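HIT domain-containing protein (PDB 3KSV) probably acts as a zinc-binding HINT-type nucleotide hydrolase or transferase of the histidine triad family, working through an adenylylated histidine intermediate. Local coordinates at the interface of chains A and B. Sequence-based numbering; all coordinates share one arbitrary frame. Chains: chain A/B, Uncharacterized protein.

Contact 1: the interface of chains A and B. Residues chain A 59, 62, 64, 67-68; chain B 71-72, 75-76, 79.
Helix 64-82 of the histidine triad (HIT) fold meets its own copy here: A:Met64, A:Ala67 and A:Ala68 at the start of the helix in chain A pack on B:Gly71, B:Val72, B:Ala75 and B:Lys76 further along the same helix of chain B. The small side chains here probably let the two helices approach closely. The methyl of A:Ala67 touches that of B:Ala75 tip to tip, CB to CB 3.6 Å, and also lies near the carbonyl oxygen of B:Gly71. B:Val72 turns one branch to the partner: CG2, anti to its own carbonyl carbon, sits 3.5 Å from the backbone O of A:Met64 and 3.8 Å from CB of A:Ala68. The side chain of A:Met64, modelled as far as SD and so less certainly placed, appears to cross the extended B:Lys76 at about a right angle, its sulfur some 3.8 Å from CG of the lysine. The polar part lies at the loop before the helix. B:Arg79 points its guanidinium end-on at the carbonyl oxygen of A:Leu62, and both terminal nitrogens bond to that one atom, NH2 at 2.8 Å and NH1 at 2.9 Å. The oxygen lies almost in the guanidinium plane. Relative to the carbonyl plane of A:Leu62, NH1 is in plane and NH2 stands 39° out of it. SD of A:Met64 seems to sit over one face of the guanidinium, toward its rim, and the backbone O of B:Ala75 lies at its edge.

Contact 2: the interface of chains A and B. Residues chain A 28-29, 38, 48, 76-77, 80; chain B 139, 142-143, 146.
The C-terminal helix 132-147 of chain B lies on chain A in this HIT-family pair of chains, against the loop and short strand at A:Val28 and A:Ala29, the end of strand 34-38, the start of strand 48-52, and helix 64-82. The contact is largely apolar. A:Val28 sets its two methyls on the helix: CG1, anti to its backbone N (chi1 164°), reaches CB of B:Tyr142 and CD1 of B:Ile146, 3.7 Å from each, while CG2 rests on CA and CB of B:Ala139. Two groups approach the B:Tyr142 ring from one side: SD of A:Met48, 3.6 Å from CD2, and CB of A:Ala80, 3.8 Å from CD1, across the ring from CD2 beside CG. SD of A:Met38 comes from the other side, at the rim, 3.7 Å from CD2, its side chain crossing the tyrosine at about a right angle. B:Ile146 spreads its branches, with CD1 against A:Val28 and CA of A:Ala77, CG1 near CB of A:Ala80, and CG2 between CB of A:Ala29 and CB of A:Lys76. Direct polar bonds across are absent, and waters bridge the two sides instead. One water links O of A:Val28, 2.9 Å away, with O of B:Ser143. A:Lys76, extended beyond CG, puts its side-chain amine NZ 3.1 Å from a second water, which also approaches O of B:Ile146 near the helix end.

Contact 3: the interface of chains A and B. Residues chain A 96-100; chain B 89-90, 114.
On one face of the B:Tyr90 phenol ring lies the side chain of A:Asn96, its CB over the centre of the ring and 3.6 Å from the centroid in a CH-pi contact. The asparagine amide continues across the same face toward CE1 and CZ, its plane turned only 20° from the ring, and so stacks on it. Both residues belong to strand 89-96 of the histidine triad fold, and they form an antiparallel beta bridge between the chains. Its firmer bond runs from N of B:Tyr90 to O of A:Asn96, 3.1 Å. Two weaker ones, from the backbone N and the side-chain ND2 of A:Asn96, converge on O of B:Tyr90. The tyrosine CG stands between its own backbone N and carbonyl carbon (chi1 53°), which folds the ring over the asparagine. Beyond the bridge, the chain A loop 97-100 bends around B:Gln89. That side chain runs extended from the strand start, and its amide oxygen OE1 takes the N-H of A:Leu99 at 2.8 Å, the donor lying in the plane of the amide carbonyl. N of A:Ala100 approaches the same oxygen more weakly, while CB of A:Leu99 packs 3.6 Å from CD of the glutamine. B:Lys114, at the end of strand 109-114, bonds to the other end of the same leucine: its chain bends at chi2 and chi4, and the side-chain amine NZ donates to O of A:Leu99 at 2.8 Å, tilted 28° from the carbonyl plane.

Contact 1: the interface of chains A and B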
loop_
_atom_site.group_PDB
_atom_site.type_symbol
_atom_site.label_atom_id
_atom_site.label_comp_id
_atom_site.label_asym_id
_atom_site.label_seq_id
_atom_site.Cartn_x
_atom_site.Cartn_y
_atom_site.Cartn_z
ATOM N N LEU A 59 9.709 3.139 2.626
ATOM C CA LEU A 59 8.788 4.148 2.126
ATOM C C LEU A 59 9.086 5.515 2.709
ATOM O O LEU A 59 8.903 6.536 2.029
ATOM C CB LEU A 59 7.329 3.747 2.414
ATOM C CG LEU A 59 6.258 4.602 1.734
ATOM C CD1 LEU A 59 6.413 4.579 0.221
ATOM C CD2 LEU A 59 4.831 4.144 2.141
ATOM N N LEU A 62 11.411 7.805 0.751
ATOM C CA LEU A 62 10.966 8.222 -0.578
ATOM C C LEU A 62 10.675 9.730 -0.581
ATOM O O LEU A 62 10.122 10.252 0.390
ATOM C CB LEU A 62 9.696 7.433 -0.944
ATOM C CG LEU A 62 9.273 7.285 -2.403
ATOM C CD1 LEU A 62 10.391 6.689 -3.242
ATOM C CD2 LEU A 62 8.011 6.447 -2.476
ATOM N N MET A 64 8.810 13.300 -1.535
ATOM C CA MET A 64 7.392 13.655 -1.611
ATOM C C MET A 64 6.866 13.683 -3.057
ATOM O O MET A 64 5.773 13.211 -3.326
ATOM C CB MET A 64 7.132 14.995 -0.892
ATOM C CG MET A 64 6.474 14.919 0.520
ATOM S SD MET A 64 6.560 13.363 1.467
ATOM N N ALA A 67 6.525 10.227 -4.125
ATOM C CA ALA A 67 5.378 9.644 -3.450
ATOM C C ALA A 67 4.091 9.964 -4.203
ATOM O O ALA A 67 3.235 9.084 -4.370
ATOM C CB ALA A 67 5.313 10.112 -2.027
ATOM N N ALA A 68 3.962 11.197 -4.692
ATOM C CA ALA A 68 2.782 11.571 -5.482
ATOM C C ALA A 68 2.678 10.739 -6.756
ATOM O O ALA A 68 1.612 10.204 -7.063
ATOM C CB ALA A 68 2.795 13.056 -5.815
ATOM N N GLY B 71 -0.925 9.154 -1.759
ATOM C CA GLY B 71 0.464 8.671 -1.825
ATOM C C GLY B 71 1.418 9.518 -0.980
ATOM O O GLY B 71 2.296 8.990 -0.290
ATOM N N VAL B 72 1.253 10.835 -1.051
ATOM C CA VAL B 72 2.068 11.768 -0.294
ATOM C C VAL B 72 1.809 11.635 1.209
ATOM O O VAL B 72 2.760 11.542 1.975
ATOM C CB VAL B 72 1.827 13.236 -0.743
ATOM C CG1 VAL B 72 2.321 14.217 0.308
ATOM C CG2 VAL B 72 2.506 13.488 -2.083
ATOM N N ALA B 75 3.385 8.364 2.545
ATOM C CA ALA B 75 4.832 8.513 2.721
ATOM C C ALA B 75 5.157 9.303 3.980
ATOM O O ALA B 75 6.082 8.965 4.701
ATOM C CB ALA B 75 5.467 9.198 1.481
ATOM N N LYS B 76 4.397 10.362 4.235
ATOM C CA LYS B 76 4.606 11.168 5.437
ATOM C C LYS B 76 4.310 10.362 6.693
ATOM O O LYS B 76 5.095 10.391 7.654
ATOM C CB LYS B 76 3.738 12.425 5.412
ATOM C CG LYS B 76 4.195 13.405 4.388
ATOM C CD LYS B 76 3.464 14.717 4.462
ATOM C CE LYS B 76 4.108 15.748 3.527
ATOM N NZ LYS B 76 3.424 17.060 3.633
ATOM N N ARG B 79 6.983 7.945 7.675
ATOM C CA ARG B 79 8.096 8.572 8.379
ATOM C C ARG B 79 7.757 8.692 9.877
ATOM O O ARG B 79 8.624 8.501 10.746
ATOM C CB ARG B 79 8.396 9.944 7.783
ATOM C CG ARG B 79 8.968 9.925 6.372
ATOM C CD ARG B 79 8.768 11.286 5.741
ATOM N NE ARG B 79 9.765 11.650 4.748
ATOM C CZ ARG B 79 9.773 11.236 3.486
ATOM N NH1 ARG B 79 8.853 10.370 3.011
ATOM N NH2 ARG B 79 10.731 11.677 2.687
#

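Contact 2: the interface of chains A and B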
loop_
_atom_site.group_PDB
_atom_site.type_symbol
_atom_site.label_atom_id
_atom_site.label_comp_id
_atom_site.label_asym_id
_atom_site.label_seq_id
_atom_site.Cartn_x
_atom_site.Cartn_y
_atom_site.Cartn_z
ATOM N N VAL A 28 5.245 -2.680 -17.740
ATOM C CA VAL A 28 3.767 -2.516 -17.795
ATOM C C VAL A 28 3.350 -1.024 -17.853
ATOM O O VAL A 28 2.314 -0.656 -18.430
ATOM C CB VAL A 28 3.093 -3.264 -16.596
ATOM C CG1 VAL A 28 1.659 -2.816 -16.366
ATOM C CG2 VAL A 28 3.167 -4.777 -16.821
ATOM N N ALA A 29 4.171 -0.165 -17.267
ATOM C CA ALA A 29 3.971 1.274 -17.325
ATOM C C ALA A 29 5.244 1.942 -16.818
ATOM O O ALA A 29 6.046 1.319 -16.112
ATOM C CB ALA A 29 2.779 1.686 -16.493
ATOM N N MET A 38 5.405 -7.032 -14.083
ATOM C CA MET A 38 4.844 -8.254 -13.518
ATOM C C MET A 38 5.796 -8.879 -12.490
ATOM O O MET A 38 7.018 -8.726 -12.577
ATOM C CB MET A 38 4.519 -9.258 -14.624
ATOM C CG MET A 38 3.612 -8.722 -15.766
ATOM S SD MET A 38 2.002 -8.105 -15.229
ATOM C CE MET A 38 1.368 -9.583 -14.430
ATOM N N MET A 48 1.400 -8.019 -9.753
ATOM C CA MET A 48 2.298 -7.039 -10.307
ATOM C C MET A 48 2.914 -6.203 -9.227
ATOM O O MET A 48 2.524 -6.284 -8.064
ATOM C CB MET A 48 1.579 -6.164 -11.352
ATOM C CG MET A 48 0.456 -5.260 -10.857
ATOM S SD MET A 48 -0.088 -4.178 -12.197
ATOM C CE MET A 48 1.440 -3.219 -12.396
ATOM N N LYS A 76 -3.569 3.672 -10.882
ATOM C CA LYS A 76 -3.754 3.272 -12.276
ATOM C C LYS A 76 -3.595 1.767 -12.439
ATOM O O LYS A 76 -4.415 1.120 -13.106
ATOM C CB LYS A 76 -2.769 3.998 -13.191
ATOM C CG LYS A 76 -3.082 5.449 -13.317
ATOM C CD LYS A 76 -2.233 6.147 -14.344
ATOM C CE LYS A 76 -2.731 7.578 -14.575
ATOM N NZ LYS A 76 -1.930 8.255 -15.623
ATOM N N ALA A 77 -2.538 1.231 -11.833
ATOM C CA ALA A 77 -2.273 -0.197 -11.824
ATOM C C ALA A 77 -3.425 -0.989 -11.195
ATOM O O ALA A 77 -3.805 -2.035 -11.711
ATOM C CB ALA A 77 -0.924 -0.500 -11.105
ATOM N N ALA A 80 -6.049 -1.573 -13.688
ATOM C CA ALA A 80 -5.618 -2.667 -14.569
ATOM C C ALA A 80 -5.920 -3.997 -13.903
ATOM O O ALA A 80 -6.509 -4.894 -14.529
ATOM C CB ALA A 80 -4.124 -2.567 -14.916
ATOM N N ALA B 139 0.826 -8.557 -19.177
ATOM C CA ALA B 139 1.566 -7.293 -19.290
ATOM C C ALA B 139 0.942 -6.407 -20.348
ATOM O O ALA B 139 0.848 -5.198 -20.169
ATOM C CB ALA B 139 3.035 -7.549 -19.612
ATOM N N TYR B 142 -2.688 -5.180 -19.009
ATOM C CA TYR B 142 -2.447 -4.154 -18.001
ATOM C C TYR B 142 -1.902 -2.837 -18.583
ATOM O O TYR B 142 -2.367 -1.756 -18.218
ATOM C CB TYR B 142 -1.456 -4.678 -16.965
ATOM C CG TYR B 142 -1.985 -5.669 -15.947
ATOM C CD1 TYR B 142 -3.312 -6.116 -15.952
ATOM C CD2 TYR B 142 -1.136 -6.157 -14.969
ATOM C CE1 TYR B 142 -3.757 -7.014 -14.998
ATOM C CE2 TYR B 142 -1.571 -7.046 -14.014
ATOM C CZ TYR B 142 -2.869 -7.475 -14.033
ATOM O OH TYR B 142 -3.246 -8.364 -13.076
ATOM N N SER B 143 -0.899 -2.900 -19.460
ATOM C CA SER B 143 -0.307 -1.663 -19.967
ATOM C C SER B 143 -1.263 -0.878 -20.852
ATOM O O SER B 143 -1.301 0.361 -20.802
ATOM C CB SER B 143 0.980 -1.932 -20.723
ATOM O OG SER B 143 0.712 -2.456 -21.976
ATOM N N ILE B 146 -3.747 0.756 -18.505
ATOM C CA ILE B 146 -3.140 1.912 -17.862
ATOM C C ILE B 146 -2.936 3.049 -18.857
ATOM O O ILE B 146 -3.151 4.215 -18.510
ATOM C CB ILE B 146 -1.805 1.541 -17.162
ATOM C CG1 ILE B 146 -2.068 0.586 -15.987
ATOM C CG2 ILE B 146 -1.061 2.782 -16.696
ATOM C CD1 ILE B 146 -0.845 -0.232 -15.550
HETATM O O HOH W 1 0.985 1.508 -19.829
HETATM O O HOH W 2 -2.075 6.409 -18.071
#

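Contact 3: the interface of chains A and B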
loop_
_atom_site.group_PDB
_atom_site.type_symbol
_atom_site.label_atom_id
_atom_site.label_comp_id
_atom_site.label_asym_id
_atom_site.label_seq_id
_atom_site.Cartn_x
_atom_site.Cartn_y
_atom_site.Cartn_z
ATOM N N ASN A 96 8.495 -3.028 4.695
ATOM C CA ASN A 96 9.565 -2.124 5.084
ATOM C C ASN A 96 10.361 -2.735 6.212
ATOM O O ASN A 96 9.963 -2.648 7.357
ATOM C CB ASN A 96 8.989 -0.796 5.496
ATOM C CG ASN A 96 8.246 -0.131 4.372
ATOM O OD1 ASN A 96 8.840 0.547 3.550
ATOM N ND2 ASN A 96 6.928 -0.325 4.336
ATOM N N GLY A 97 11.442 -3.422 5.852
ATOM C CA GLY A 97 12.260 -4.154 6.816
ATOM C C GLY A 97 12.128 -5.655 6.663
ATOM O O GLY A 97 11.067 -6.160 6.325
ATOM N N SER A 98 13.219 -6.376 6.901
ATOM C CA SER A 98 13.213 -7.818 6.693
ATOM C C SER A 98 12.360 -8.564 7.736
ATOM O O SER A 98 11.855 -9.666 7.460
ATOM C CB SER A 98 14.633 -8.356 6.683
ATOM O OG SER A 98 15.157 -8.334 7.973
ATOM N N LEU A 99 12.182 -7.968 8.917
ATOM C CA LEU A 99 11.252 -8.510 9.896
ATOM C C LEU A 99 9.861 -8.337 9.334
ATOM O O LEU A 99 8.980 -9.136 9.607
ATOM C CB LEU A 99 11.387 -7.812 11.264
ATOM C CG LEU A 99 10.938 -8.596 12.506
ATOM C CD1 LEU A 99 11.815 -9.824 12.759
ATOM C CD2 LEU A 99 10.913 -7.704 13.776
ATOM N N ALA A 100 9.676 -7.313 8.507
ATOM C CA ALA A 100 8.366 -7.023 7.913
ATOM C C ALA A 100 8.191 -7.733 6.554
ATOM O O ALA A 100 7.271 -7.416 5.770
ATOM C CB ALA A 100 8.178 -5.518 7.795
ATOM N N GLN B 89 10.292 -1.045 11.793
ATOM C CA GLN B 89 9.873 -1.730 10.583
ATOM C C GLN B 89 8.350 -1.726 10.543
ATOM O O GLN B 89 7.715 -1.565 11.572
ATOM C CB GLN B 89 10.431 -3.139 10.567
ATOM C CG GLN B 89 11.954 -3.134 10.677
ATOM C CD GLN B 89 12.586 -4.499 10.548
ATOM O OE1 GLN B 89 12.128 -5.351 9.806
ATOM N NE2 GLN B 89 13.671 -4.698 11.271
ATOM N N TYR B 90 7.770 -1.899 9.354
ATOM C CA TYR B 90 6.319 -1.792 9.207
ATOM C C TYR B 90 5.805 -2.332 7.872
ATOM O O TYR B 90 6.535 -2.420 6.887
ATOM C CB TYR B 90 5.861 -0.328 9.386
ATOM C CG TYR B 90 6.607 0.649 8.476
ATOM C CD1 TYR B 90 6.072 1.048 7.252
ATOM C CD2 TYR B 90 7.827 1.179 8.854
ATOM C CE1 TYR B 90 6.744 1.916 6.438
ATOM C CE2 TYR B 90 8.515 2.053 8.033
ATOM C CZ TYR B 90 7.960 2.414 6.838
ATOM O OH TYR B 90 8.646 3.259 6.017
ATOM N N LYS B 114 5.943 -3.371 12.857
ATOM C CA LYS B 114 6.350 -4.756 13.057
ATOM C C LYS B 114 7.469 -4.719 14.066
ATOM O O LYS B 114 8.655 -4.593 13.740
ATOM C CB LYS B 114 6.805 -5.424 11.744
ATOM C CG LYS B 114 7.049 -6.944 11.870
ATOM C CD LYS B 114 5.724 -7.687 12.067
ATOM C CE LYS B 114 5.837 -9.192 12.029
ATOM N NZ LYS B 114 6.558 -9.654 10.826
#

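All three contacts belong to one two-fold interface, so each recurs with the chains exchanged. The C-alpha centres of contact 1 and contact 2 are about 21 Å apart, those of contact 1 and contact 3 about 17 Å, and those of contact 2 and contact 3 about 26 Å. Contact 1 and contact 2 share helix 64-82, with Lys76 serving in chain B for one and in chain A for the other; contact 3 joins strands 89-96. Each centre lies 11 to 14 Å from A:His108, the predicted nucleophile. Dimers are usual for HINT proteins, so this pairing is probably the biological one and may help hold both active sites in shape.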